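Local coordinates for indole-3-acetic acid-amido synthetase GH3.15 (Arabidopsis thaliana, PDB 6E1Q), which uses ATP to join glutamine, and possibly cysteine, to the auxin precursor indole-3-butyric acid, and also conjugates the herbicide 4-(2,4-dichlorophenoxy)butanoate with glutamine, at residues R209-A220 and R289-I300; G318-Y326 and P339-Y348. One frame throughout, in Å; residues are numbered along the deposited sequence.

How the interactions relate
Both interactions are largely buried, and they meet on neighbouring strands, 297-298 and 321-327. Interaction 1 is the more extensive. It joins two parallel strands by direct backbone hydrogen bonds, and its outer end is a charged, solvent-facing corner. Interaction 2 sets strand 321-327 against a loop, and its two backbones are joined through water. Direct contact there falls to side chains, chiefly Y348 with S323 and Y326. E298 of interaction 1 links the two, since its carboxylate hydrogen-bonds to T322 OG1 and S324 N. Each contact also borders a bound (2,4-dichlorophenoxy)acetic acid: the R214 guanidinium turns a face to the carboxylate of one, and an edge of the other's aromatic ring sits over the F325 ring.

Interaction 1 (R209-A220 and R289-I300); sequences RDNVARLGAPFA and RLWPKAKCIESI. With CFA ((2,4-dichlorophenoxy)acetic acid), chain C.
L215 CD2 packs against the W291 indole near its rim, 3.9 Å from CD2 of W291, while CB of L290 lies on the other side of the ring. The other methyl of L215, CD1, lies 4.0 Å from CG1 of I297, the two side chains running the same way. W291 NE1 is held by G205. This is the tight part of the contact. Strands 212-217 and 297-298 are parallel neighbours here, in the N-terminal domain that places GH3 enzymes in the ANL adenylating clan. L215 N donates to C296 O, and E298 N to L215 O at 2.8 Å. A beta bulge between G216 and F219 shifts the register by one residue.

The carboxylate of a bound (2,4-dichlorophenoxy)acetic acid lies against G216, with its O2 3.2 Å from G216 CA. G216, without a side chain, lets it come this close. R214 turns one guanidinium face to the carboxylate, and S141 holds its NE.

Toward solvent the packing gives way to charged groups and water. K293 NZ makes only a weak, long salt bridge to D210 OD2, at 3.4 Å. One water bridges R209 O, V212 O and K293 N. R209 is gripped more firmly: with its chain bent at chi3 (-72°), the guanidinium edge meets the end of helix 286-290. NE donates to L290 O at 2.8 Å, and NH2 to R289 O at 3.0 Å.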
loop_
_atom_site.group_PDB
_atom_site.type_symbol
_atom_site.label_atom_id
_atom_site.label_comp_id
_atom_site.label_asym_id
_atom_site.label_seq_id
_atom_site.Cartn_x
_atom_site.Cartn_y
_atom_site.Cartn_z
ATOM N N ARG A 209 2.415 8.212 -24.240
ATOM C CA ARG A 209 1.092 7.636 -23.978
ATOM C C ARG A 209 0.735 6.521 -24.963
ATOM O O ARG A 209 -0.036 5.607 -24.629
ATOM C CB ARG A 209 0.027 8.742 -23.996
ATOM C CG ARG A 209 -0.176 9.398 -25.361
ATOM C CD ARG A 209 -1.069 10.611 -25.257
ATOM N NE ARG A 209 -2.482 10.296 -25.000
ATOM C CZ ARG A 209 -3.446 10.367 -25.918
ATOM N NH1 ARG A 209 -3.162 10.734 -27.160
ATOM N NH2 ARG A 209 -4.698 10.086 -25.594
ATOM N N ASP A 210 1.277 6.564 -26.169
ATOM C CA ASP A 210 0.933 5.525 -27.129
ATOM C C ASP A 210 1.673 4.216 -26.872
ATOM O O ASP A 210 1.340 3.211 -27.501
ATOM C CB ASP A 210 1.203 6.015 -28.554
ATOM C CG ASP A 210 0.480 5.183 -29.602
ATOM O OD1 ASP A 210 -0.767 5.245 -29.673
ATOM O OD2 ASP A 210 1.165 4.449 -30.340
ATOM N N ASN A 211 2.637 4.197 -25.949
ATOM C CA ASN A 211 3.448 3.018 -25.657
ATOM C C ASN A 211 3.150 2.413 -24.296
ATOM O O ASN A 211 3.866 1.497 -23.862
ATOM C CB ASN A 211 4.931 3.372 -25.732
ATOM C CG ASN A 211 5.339 3.790 -27.109
ATOM O OD1 ASN A 211 4.894 3.195 -28.092
ATOM N ND2 ASN A 211 6.150 4.846 -27.202
ATOM N N VAL A 212 2.114 2.898 -23.619
ATOM C CA VAL A 212 1.835 2.557 -22.229
ATOM C C VAL A 212 0.733 1.503 -22.203
ATOM O O VAL A 212 -0.375 1.727 -22.708
ATOM C CB VAL A 212 1.444 3.810 -21.426
ATOM C CG1 VAL A 212 0.920 3.451 -20.020
ATOM C CG2 VAL A 212 2.619 4.747 -21.332
ATOM N N ALA A 213 1.036 0.349 -21.609
ATOM C CA ALA A 213 0.075 -0.737 -21.502
ATOM C C ALA A 213 -0.474 -0.910 -20.093
ATOM O O ALA A 213 -1.415 -1.679 -19.906
ATOM C CB ALA A 213 0.701 -2.063 -21.970
ATOM N N ARG A 214 0.059 -0.200 -19.109
ATOM C CA ARG A 214 -0.403 -0.381 -17.745
ATOM C C ARG A 214 0.002 0.833 -16.942
ATOM O O ARG A 214 1.066 1.412 -17.177
ATOM C CB ARG A 214 0.175 -1.667 -17.134
ATOM C CG ARG A 214 0.346 -1.686 -15.618
ATOM C CD ARG A 214 0.712 -3.106 -15.134
ATOM N NE ARG A 214 2.159 -3.262 -14.981
ATOM C CZ ARG A 214 2.761 -4.308 -14.425
ATOM N NH1 ARG A 214 2.046 -5.315 -13.947
ATOM N NH2 ARG A 214 4.084 -4.344 -14.352
ATOM N N LEU A 215 -0.860 1.216 -16.008
ATOM C CA LEU A 215 -0.573 2.266 -15.044
ATOM C C LEU A 215 -0.350 1.624 -13.684
ATOM O O LEU A 215 -1.092 0.719 -13.293
ATOM C CB LEU A 215 -1.730 3.261 -14.957
ATOM C CG LEU A 215 -2.246 3.892 -16.263
ATOM C CD1 LEU A 215 -3.467 4.750 -15.961
ATOM C CD2 LEU A 215 -1.163 4.724 -16.958
ATOM N N GLY A 216 0.669 2.088 -12.972
ATOM C CA GLY A 216 0.988 1.544 -11.665
ATOM C C GLY A 216 1.348 2.638 -10.685
ATOM O O GLY A 216 1.858 3.701 -11.054
ATOM N N ALA A 217 1.075 2.352 -9.421
ATOM C CA ALA A 217 1.471 3.194 -8.303
ATOM C C ALA A 217 1.381 2.347 -7.051
ATOM O O ALA A 217 0.738 1.295 -7.057
ATOM C CB ALA A 217 0.576 4.438 -8.193
ATOM N N PRO A 218 2.006 2.775 -5.956
ATOM C CA PRO A 218 1.905 1.963 -4.732
ATOM C C PRO A 218 0.469 1.716 -4.282
ATOM O O PRO A 218 0.089 0.561 -4.040
ATOM C CB PRO A 218 2.706 2.778 -3.704
ATOM C CG PRO A 218 3.644 3.626 -4.535
ATOM C CD PRO A 218 2.877 3.960 -5.782
ATOM N N PHE A 219 -0.349 2.760 -4.178
ATOM C CA PHE A 219 -1.692 2.657 -3.611
ATOM C C PHE A 219 -2.747 3.240 -4.546
ATOM O O PHE A 219 -2.461 4.118 -5.363
ATOM C CB PHE A 219 -1.793 3.406 -2.281
ATOM C CG PHE A 219 -0.576 3.285 -1.410
ATOM C CD1 PHE A 219 -0.097 2.044 -1.028
ATOM C CD2 PHE A 219 0.057 4.421 -0.925
ATOM C CE1 PHE A 219 1.011 1.931 -0.199
ATOM C CE2 PHE A 219 1.170 4.319 -0.088
ATOM C CZ PHE A 219 1.646 3.077 0.272
ATOM N N ALA A 220 -3.995 2.781 -4.367
ATOM C CA ALA A 220 -5.130 3.423 -5.034
ATOM C C ALA A 220 -5.114 4.941 -4.836
ATOM O O ALA A 220 -5.309 5.702 -5.787
ATOM C CB ALA A 220 -6.448 2.836 -4.518
ATOM N N ARG A 289 -8.624 7.916 -21.016
ATOM C CA ARG A 289 -8.550 8.836 -22.145
ATOM C C ARG A 289 -7.125 9.328 -22.361
ATOM O O ARG A 289 -6.699 9.513 -23.503
ATOM C CB ARG A 289 -9.526 9.998 -21.941
ATOM C CG ARG A 289 -10.954 9.495 -21.927
ATOM C CD ARG A 289 -11.974 10.590 -21.990
ATOM N NE ARG A 289 -12.188 11.233 -20.699
ATOM C CZ ARG A 289 -11.789 12.470 -20.413
ATOM N NH1 ARG A 289 -11.138 13.189 -21.327
ATOM N NH2 ARG A 289 -12.045 12.990 -19.217
ATOM N N LEU A 290 -6.364 9.517 -21.278
ATOM C CA LEU A 290 -4.976 9.938 -21.419
ATOM C C LEU A 290 -4.071 8.781 -21.842
ATOM O O LEU A 290 -3.125 8.980 -22.616
ATOM C CB LEU A 290 -4.486 10.544 -20.108
ATOM C CG LEU A 290 -5.099 11.908 -19.772
ATOM C CD1 LEU A 290 -4.468 12.475 -18.524
ATOM C CD2 LEU A 290 -4.910 12.886 -20.930
ATOM N N TRP A 291 -4.350 7.565 -21.362
ATOM C CA TRP A 291 -3.571 6.384 -21.714
ATOM C C TRP A 291 -4.518 5.345 -22.315
ATOM O O TRP A 291 -4.856 4.340 -21.674
ATOM C CB TRP A 291 -2.781 5.896 -20.497
ATOM C CG TRP A 291 -1.710 6.899 -20.149
ATOM C CD1 TRP A 291 -0.523 7.090 -20.821
ATOM C CD2 TRP A 291 -1.742 7.890 -19.110
ATOM N NE1 TRP A 291 0.179 8.121 -20.256
ATOM C CE2 TRP A 291 -0.543 8.633 -19.206
ATOM C CE3 TRP A 291 -2.664 8.225 -18.108
ATOM C CZ2 TRP A 291 -0.235 9.684 -18.328
ATOM C CZ3 TRP A 291 -2.360 9.269 -17.239
ATOM C CH2 TRP A 291 -1.158 9.992 -17.355
ATOM N N PRO A 292 -4.958 5.560 -23.563
ATOM C CA PRO A 292 -6.006 4.706 -24.153
ATOM C C PRO A 292 -5.545 3.301 -24.506
ATOM O O PRO A 292 -6.396 2.436 -24.760
ATOM C CB PRO A 292 -6.423 5.485 -25.406
ATOM C CG PRO A 292 -5.185 6.239 -25.786
ATOM C CD PRO A 292 -4.568 6.658 -24.467
ATOM N N LYS A 293 -4.243 3.032 -24.516
ATOM C CA LYS A 293 -3.766 1.670 -24.696
ATOM C C LYS A 293 -3.456 0.963 -23.379
ATOM O O LYS A 293 -3.024 -0.196 -23.402
ATOM C CB LYS A 293 -2.542 1.666 -25.608
ATOM C CG LYS A 293 -2.898 2.070 -27.031
ATOM C CD LYS A 293 -1.665 2.332 -27.872
ATOM C CE LYS A 293 -1.981 2.278 -29.360
ATOM N NZ LYS A 293 -0.808 1.751 -30.107
ATOM N N ALA A 294 -3.677 1.607 -22.235
ATOM C CA ALA A 294 -3.441 0.918 -20.972
ATOM C C ALA A 294 -4.464 -0.196 -20.799
ATOM O O ALA A 294 -5.626 -0.066 -21.194
ATOM C CB ALA A 294 -3.503 1.885 -19.780
ATOM N N LYS A 295 -4.022 -1.299 -20.200
ATOM C CA LYS A 295 -4.857 -2.476 -20.035
ATOM C C LYS A 295 -5.276 -2.719 -18.590
ATOM O O LYS A 295 -6.203 -3.497 -18.356
ATOM C CB LYS A 295 -4.127 -3.718 -20.568
ATOM C CG LYS A 295 -3.774 -3.626 -22.050
ATOM C CD LYS A 295 -5.025 -3.368 -22.875
ATOM C CE LYS A 295 -4.696 -3.189 -24.350
ATOM N NZ LYS A 295 -5.873 -2.625 -25.074
ATOM N N CYS A 296 -4.637 -2.076 -17.621
ATOM C CA CYS A 296 -5.051 -2.232 -16.235
ATOM C C CYS A 296 -4.365 -1.152 -15.413
ATOM O O CYS A 296 -3.426 -0.495 -15.865
ATOM C CB CYS A 296 -4.709 -3.627 -15.692
ATOM S SG CYS A 296 -2.950 -3.892 -15.507
ATOM N N ILE A 297 -4.868 -0.975 -14.199
ATOM C CA ILE A 297 -4.342 -0.026 -13.237
ATOM C C ILE A 297 -3.976 -0.830 -12.007
ATOM O O ILE A 297 -4.861 -1.356 -11.326
ATOM C CB ILE A 297 -5.355 1.065 -12.892
ATOM C CG1 ILE A 297 -5.657 1.909 -14.128
ATOM C CG2 ILE A 297 -4.834 1.889 -11.697
ATOM C CD1 ILE A 297 -6.910 2.728 -13.992
ATOM N N GLU A 298 -2.679 -0.904 -11.715
ATOM C CA GLU A 298 -2.134 -1.792 -10.699
ATOM C C GLU A 298 -1.764 -0.971 -9.474
ATOM O O GLU A 298 -0.967 -0.029 -9.574
ATOM C CB GLU A 298 -0.910 -2.539 -11.247
ATOM C CG GLU A 298 -0.138 -3.324 -10.185
ATOM C CD GLU A 298 -0.832 -4.630 -9.779
ATOM O OE1 GLU A 298 -1.432 -5.291 -10.650
ATOM O OE2 GLU A 298 -0.793 -4.985 -8.582
ATOM N N SER A 299 -2.351 -1.316 -8.323
ATOM C CA SER A 299 -2.008 -0.685 -7.047
ATOM C C SER A 299 -2.668 -1.462 -5.921
ATOM O O SER A 299 -3.545 -2.298 -6.147
ATOM C CB SER A 299 -2.471 0.776 -6.990
ATOM O OG SER A 299 -3.898 0.827 -6.908
ATOM N N ILE A 300 -2.266 -1.142 -4.696
ATOM C CA ILE A 300 -2.931 -1.717 -3.532
ATOM C C ILE A 300 -4.324 -1.104 -3.409
ATOM O O ILE A 300 -4.478 0.123 -3.348
ATOM C CB ILE A 300 -2.092 -1.506 -2.268
ATOM C CG1 ILE A 300 -0.792 -2.309 -2.400
ATOM C CG2 ILE A 300 -2.875 -1.930 -1.023
ATOM C CD1 ILE A 300 0.246 -1.939 -1.365
HETATM C C1 CFA C . 3.358 -2.109 -11.817
HETATM C C2 CFA C . 3.586 -3.145 -10.720
HETATM C "C1'" CFA C . 3.587 -1.656 -8.855
HETATM C "C2'" CFA C . 3.027 -1.182 -7.677
HETATM C "C3'" CFA C . 3.607 -0.118 -7.031
HETATM C "C4'" CFA C . 4.730 0.468 -7.555
HETATM C "C5'" CFA C . 5.303 0.011 -8.717
HETATM CL CL3 CFA C . 1.565 -1.897 -6.946
HETATM C "C6'" CFA C . 4.729 -1.057 -9.363
HETATM O O1 CFA C . 4.135 -2.055 -12.805
HETATM O O2 CFA C . 2.409 -1.297 -11.714
HETATM O "O1'" CFA C . 2.998 -2.739 -9.516
HETATM CL CL4 CFA C . 5.444 1.836 -6.701
HETATM O O HOH W 1 -1.963 4.023 -23.222
#

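Interaction 2 (G318-Y326 and P339-Y348); sequences GLPLTSSFY and PLCKPSDVSY. With CFA ((2,4-dichlorophenoxy)acetic acid), chain D.
Y348 meets S323 through its hydroxyl and Y326 through its ring. The S323 OG to Y348 OH hydrogen bond is very short, 2.5 Å, and either oxygen could be the donor. S323 has OG anti to its backbone N (chi1 178°). This brings the hydroxyl to the edge of the Y348 ring, in the ring plane. The same ring takes CB of Y326 over one face in a CH-pi contact, 3.6 Å from the ring centroid. With Y326 CG also anti to the backbone N (chi1 172°), its ring is carried past that of Y348. The two planes are 28° apart but slid so far that the rings barely overlap. Y326 OH bonds instead to D408. Y326, Y348 and D408 all bind ATP, so this packing is consistent with a role in shaping the nucleotide site.

F325, which binds substrate and ATP, has its side chain leave the backbone on the side away from the loop. The C5'-C6' edge of a bound (2,4-dichlorophenoxy)acetic acid ring lies over one face of the F325 ring, the planes steeply inclined, with CE2 3.7 Å from ligand C6'; CB of S324 covers the other face.

At the far end, L340 reaches back with CD2 to lie 3.7 Å from CG of P320. The methyl CG2 of T322 approaches P339 O at 3.3 Å, while T322 OG1 hydrogen-bonds to E298. One water donates to both L321 O and C341 O; a second lies between the same two oxygens. A third accepts from S323 N and probably donates to P339 O.

Strand 297-298 flanks strand 321-327 and bonds to its backbone. Helix 309-316 packs on L321 and P343, and helix 112-132 on S324 and P339. The loop 339-348 leads from strand 332-335 into strand 348-350.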
loop_
_atom_site.group_PDB
_atom_site.type_symbol
_atom_site.label_atom_id
_atom_site.label_comp_id
_atom_site.label_asym_id
_atom_site.label_seq_id
_atom_site.Cartn_x
_atom_site.Cartn_y
_atom_site.Cartn_z
ATOM N N GLY A 318 -13.275 2.227 -16.912
ATOM C CA GLY A 318 -13.413 0.802 -17.139
ATOM C C GLY A 318 -12.117 0.017 -17.176
ATOM O O GLY A 318 -12.167 -1.216 -17.265
ATOM N N LEU A 319 -10.959 0.670 -17.144
ATOM C CA LEU A 319 -9.730 -0.095 -16.964
ATOM C C LEU A 319 -9.837 -0.890 -15.665
ATOM O O LEU A 319 -10.212 -0.322 -14.629
ATOM C CB LEU A 319 -8.507 0.804 -16.912
ATOM C CG LEU A 319 -8.229 1.562 -18.205
ATOM C CD1 LEU A 319 -7.039 2.479 -18.018
ATOM C CD2 LEU A 319 -7.990 0.558 -19.303
ATOM N N PRO A 320 -9.567 -2.193 -15.678
ATOM C CA PRO A 320 -9.706 -2.963 -14.441
ATOM C C PRO A 320 -8.646 -2.548 -13.433
ATOM O O PRO A 320 -7.483 -2.325 -13.776
ATOM C CB PRO A 320 -9.539 -4.419 -14.901
ATOM C CG PRO A 320 -8.821 -4.342 -16.194
ATOM C CD PRO A 320 -9.205 -3.041 -16.832
ATOM N N LEU A 321 -9.076 -2.379 -12.189
ATOM C CA LEU A 321 -8.139 -2.135 -11.102
ATOM C C LEU A 321 -7.611 -3.477 -10.632
ATOM O O LEU A 321 -8.394 -4.342 -10.213
ATOM C CB LEU A 321 -8.811 -1.391 -9.953
ATOM C CG LEU A 321 -9.697 -0.202 -10.324
ATOM C CD1 LEU A 321 -10.239 0.423 -9.057
ATOM C CD2 LEU A 321 -8.917 0.819 -11.152
ATOM N N THR A 322 -6.302 -3.673 -10.724
ATOM C CA THR A 322 -5.713 -4.940 -10.318
ATOM C C THR A 322 -4.820 -4.744 -9.100
ATOM O O THR A 322 -4.218 -3.686 -8.908
ATOM C CB THR A 322 -4.916 -5.587 -11.461
ATOM O OG1 THR A 322 -3.858 -4.712 -11.881
ATOM C CG2 THR A 322 -5.830 -5.868 -12.643
ATOM N N SER A 323 -4.757 -5.777 -8.264
ATOM C CA SER A 323 -3.849 -5.824 -7.122
ATOM C C SER A 323 -3.232 -7.220 -7.162
ATOM O O SER A 323 -3.864 -8.210 -6.772
ATOM C CB SER A 323 -4.577 -5.538 -5.808
ATOM O OG SER A 323 -3.691 -5.625 -4.700
ATOM N N SER A 324 -2.001 -7.293 -7.647
ATOM C CA SER A 324 -1.382 -8.568 -7.977
ATOM C C SER A 324 -0.520 -9.144 -6.865
ATOM O O SER A 324 -0.238 -10.346 -6.891
ATOM C CB SER A 324 -0.507 -8.412 -9.222
ATOM O OG SER A 324 -1.307 -8.096 -10.335
ATOM N N PHE A 325 -0.065 -8.320 -5.922
ATOM C CA PHE A 325 1.025 -8.707 -5.038
ATOM C C PHE A 325 0.684 -8.437 -3.586
ATOM O O PHE A 325 0.149 -7.377 -3.251
ATOM C CB PHE A 325 2.314 -7.959 -5.378
ATOM C CG PHE A 325 2.619 -7.890 -6.853
ATOM C CD1 PHE A 325 3.262 -8.945 -7.489
ATOM C CD2 PHE A 325 2.300 -6.757 -7.590
ATOM C CE1 PHE A 325 3.565 -8.884 -8.841
ATOM C CE2 PHE A 325 2.600 -6.689 -8.945
ATOM C CZ PHE A 325 3.234 -7.754 -9.570
ATOM N N TYR A 326 1.034 -9.395 -2.723
ATOM C CA TYR A 326 0.944 -9.213 -1.277
ATOM C C TYR A 326 2.344 -9.418 -0.710
ATOM O O TYR A 326 2.894 -10.527 -0.767
ATOM C CB TYR A 326 -0.063 -10.165 -0.628
ATOM C CG TYR A 326 0.001 -10.079 0.879
ATOM C CD1 TYR A 326 -0.250 -8.875 1.532
ATOM C CD2 TYR A 326 0.352 -11.172 1.641
ATOM C CE1 TYR A 326 -0.159 -8.770 2.907
ATOM C CE2 TYR A 326 0.438 -11.085 3.024
ATOM C CZ TYR A 326 0.187 -9.887 3.651
ATOM O OH TYR A 326 0.291 -9.814 5.023
ATOM N N PRO A 339 -6.158 -12.031 -11.332
ATOM C CA PRO A 339 -5.909 -10.579 -11.233
ATOM C C PRO A 339 -7.063 -9.710 -11.710
ATOM O O PRO A 339 -7.181 -8.570 -11.253
ATOM C CB PRO A 339 -4.653 -10.373 -12.095
ATOM C CG PRO A 339 -4.545 -11.628 -12.964
ATOM C CD PRO A 339 -5.165 -12.733 -12.168
ATOM N N LEU A 340 -7.923 -10.206 -12.597
ATOM C CA LEU A 340 -9.069 -9.446 -13.088
ATOM C C LEU A 340 -10.335 -9.647 -12.257
ATOM O O LEU A 340 -11.410 -9.224 -12.688
ATOM C CB LEU A 340 -9.348 -9.797 -14.553
ATOM C CG LEU A 340 -8.243 -9.332 -15.517
ATOM C CD1 LEU A 340 -8.621 -9.616 -16.983
ATOM C CD2 LEU A 340 -7.884 -7.858 -15.303
ATOM N N CYS A 341 -10.231 -10.264 -11.078
ATOM C CA CYS A 341 -11.360 -10.358 -10.162
ATOM C C CYS A 341 -11.879 -8.967 -9.788
ATOM O O CYS A 341 -11.214 -7.948 -9.993
ATOM C CB CYS A 341 -10.954 -11.083 -8.878
ATOM S SG CYS A 341 -9.692 -10.183 -7.905
ATOM N N LYS A 342 -13.080 -8.949 -9.215
ATOM C CA LYS A 342 -13.613 -7.747 -8.592
ATOM C C LYS A 342 -12.657 -7.270 -7.505
ATOM O O LYS A 342 -12.153 -8.090 -6.727
ATOM C CB LYS A 342 -14.981 -8.027 -7.963
ATOM C CG LYS A 342 -16.181 -7.630 -8.787
ATOM C CD LYS A 342 -17.434 -7.572 -7.911
ATOM C CE LYS A 342 -17.802 -6.132 -7.579
ATOM N NZ LYS A 342 -18.044 -5.333 -8.815
ATOM N N PRO A 343 -12.408 -5.961 -7.404
ATOM C CA PRO A 343 -11.495 -5.461 -6.359
ATOM C C PRO A 343 -11.886 -5.898 -4.970
ATOM O O PRO A 343 -11.009 -6.114 -4.122
ATOM C CB PRO A 343 -11.582 -3.938 -6.525
ATOM C CG PRO A 343 -11.883 -3.754 -7.976
ATOM C CD PRO A 343 -12.802 -4.895 -8.343
ATOM N N SER A 344 -13.184 -6.066 -4.714
ATOM C CA SER A 344 -13.624 -6.545 -3.414
ATOM C C SER A 344 -13.355 -8.031 -3.206
ATOM O O SER A 344 -13.513 -8.509 -2.080
ATOM C CB SER A 344 -15.121 -6.274 -3.233
ATOM O OG SER A 344 -15.886 -7.233 -3.942
ATOM N N ASP A 345 -12.979 -8.779 -4.247
ATOM C CA ASP A 345 -12.773 -10.222 -4.127
ATOM C C ASP A 345 -11.300 -10.622 -4.220
ATOM O O ASP A 345 -10.995 -11.792 -4.489
ATOM C CB ASP A 345 -13.571 -10.969 -5.192
ATOM C CG ASP A 345 -15.041 -10.620 -5.172
ATOM O OD1 ASP A 345 -15.565 -10.273 -4.089
ATOM O OD2 ASP A 345 -15.668 -10.704 -6.246
ATOM N N VAL A 346 -10.383 -9.676 -4.010
ATOM C CA VAL A 346 -8.959 -9.975 -4.122
ATOM C C VAL A 346 -8.548 -10.969 -3.037
ATOM O O VAL A 346 -8.800 -10.757 -1.845
ATOM C CB VAL A 346 -8.140 -8.680 -4.031
ATOM C CG1 VAL A 346 -6.677 -9.008 -3.792
ATOM C CG2 VAL A 346 -8.322 -7.846 -5.303
ATOM N N SER A 347 -7.907 -12.066 -3.446
ATOM C CA SER A 347 -7.286 -13.006 -2.521
ATOM C C SER A 347 -5.874 -13.331 -2.992
ATOM O O SER A 347 -5.637 -13.485 -4.192
ATOM C CB SER A 347 -8.087 -14.310 -2.401
ATOM O OG SER A 347 -8.983 -14.258 -1.316
ATOM N N TYR A 348 -4.951 -13.488 -2.042
ATOM C CA TYR A 348 -3.539 -13.714 -2.346
ATOM C C TYR A 348 -3.127 -15.122 -1.946
ATOM O O TYR A 348 -3.322 -15.535 -0.797
ATOM C CB TYR A 348 -2.667 -12.689 -1.631
ATOM C CG TYR A 348 -2.993 -11.255 -1.968
ATOM C CD1 TYR A 348 -2.609 -10.702 -3.192
ATOM C CD2 TYR A 348 -3.641 -10.433 -1.048
ATOM C CE1 TYR A 348 -2.879 -9.362 -3.503
ATOM C CE2 TYR A 348 -3.926 -9.093 -1.341
ATOM C CZ TYR A 348 -3.542 -8.562 -2.570
ATOM O OH TYR A 348 -3.817 -7.239 -2.861
HETATM C C1 CFA D . 5.463 -5.823 -3.436
HETATM C C2 CFA D . 5.600 -4.919 -4.665
HETATM C "C1'" CFA D . 6.564 -5.020 -6.858
HETATM C "C2'" CFA D . 7.219 -3.823 -7.126
HETATM C "C3'" CFA D . 7.282 -3.347 -8.430
HETATM C "C4'" CFA D . 6.698 -4.065 -9.463
HETATM C "C5'" CFA D . 6.052 -5.258 -9.193
HETATM CL CL3 CFA D . 7.983 -2.887 -5.806
HETATM C "C6'" CFA D . 5.990 -5.734 -7.897
HETATM O O1 CFA D . 5.444 -7.069 -3.594
HETATM O O2 CFA D . 5.364 -5.350 -2.270
HETATM O "O1'" CFA D . 6.488 -5.539 -5.555
HETATM CL CL4 CFA D . 6.770 -3.472 -11.147
HETATM O O HOH W 2 -9.123 -6.363 -8.434
HETATM O O HOH W 3 -10.468 -6.077 -11.790
HETATM O O HOH W 4 -6.877 -7.656 -8.690
#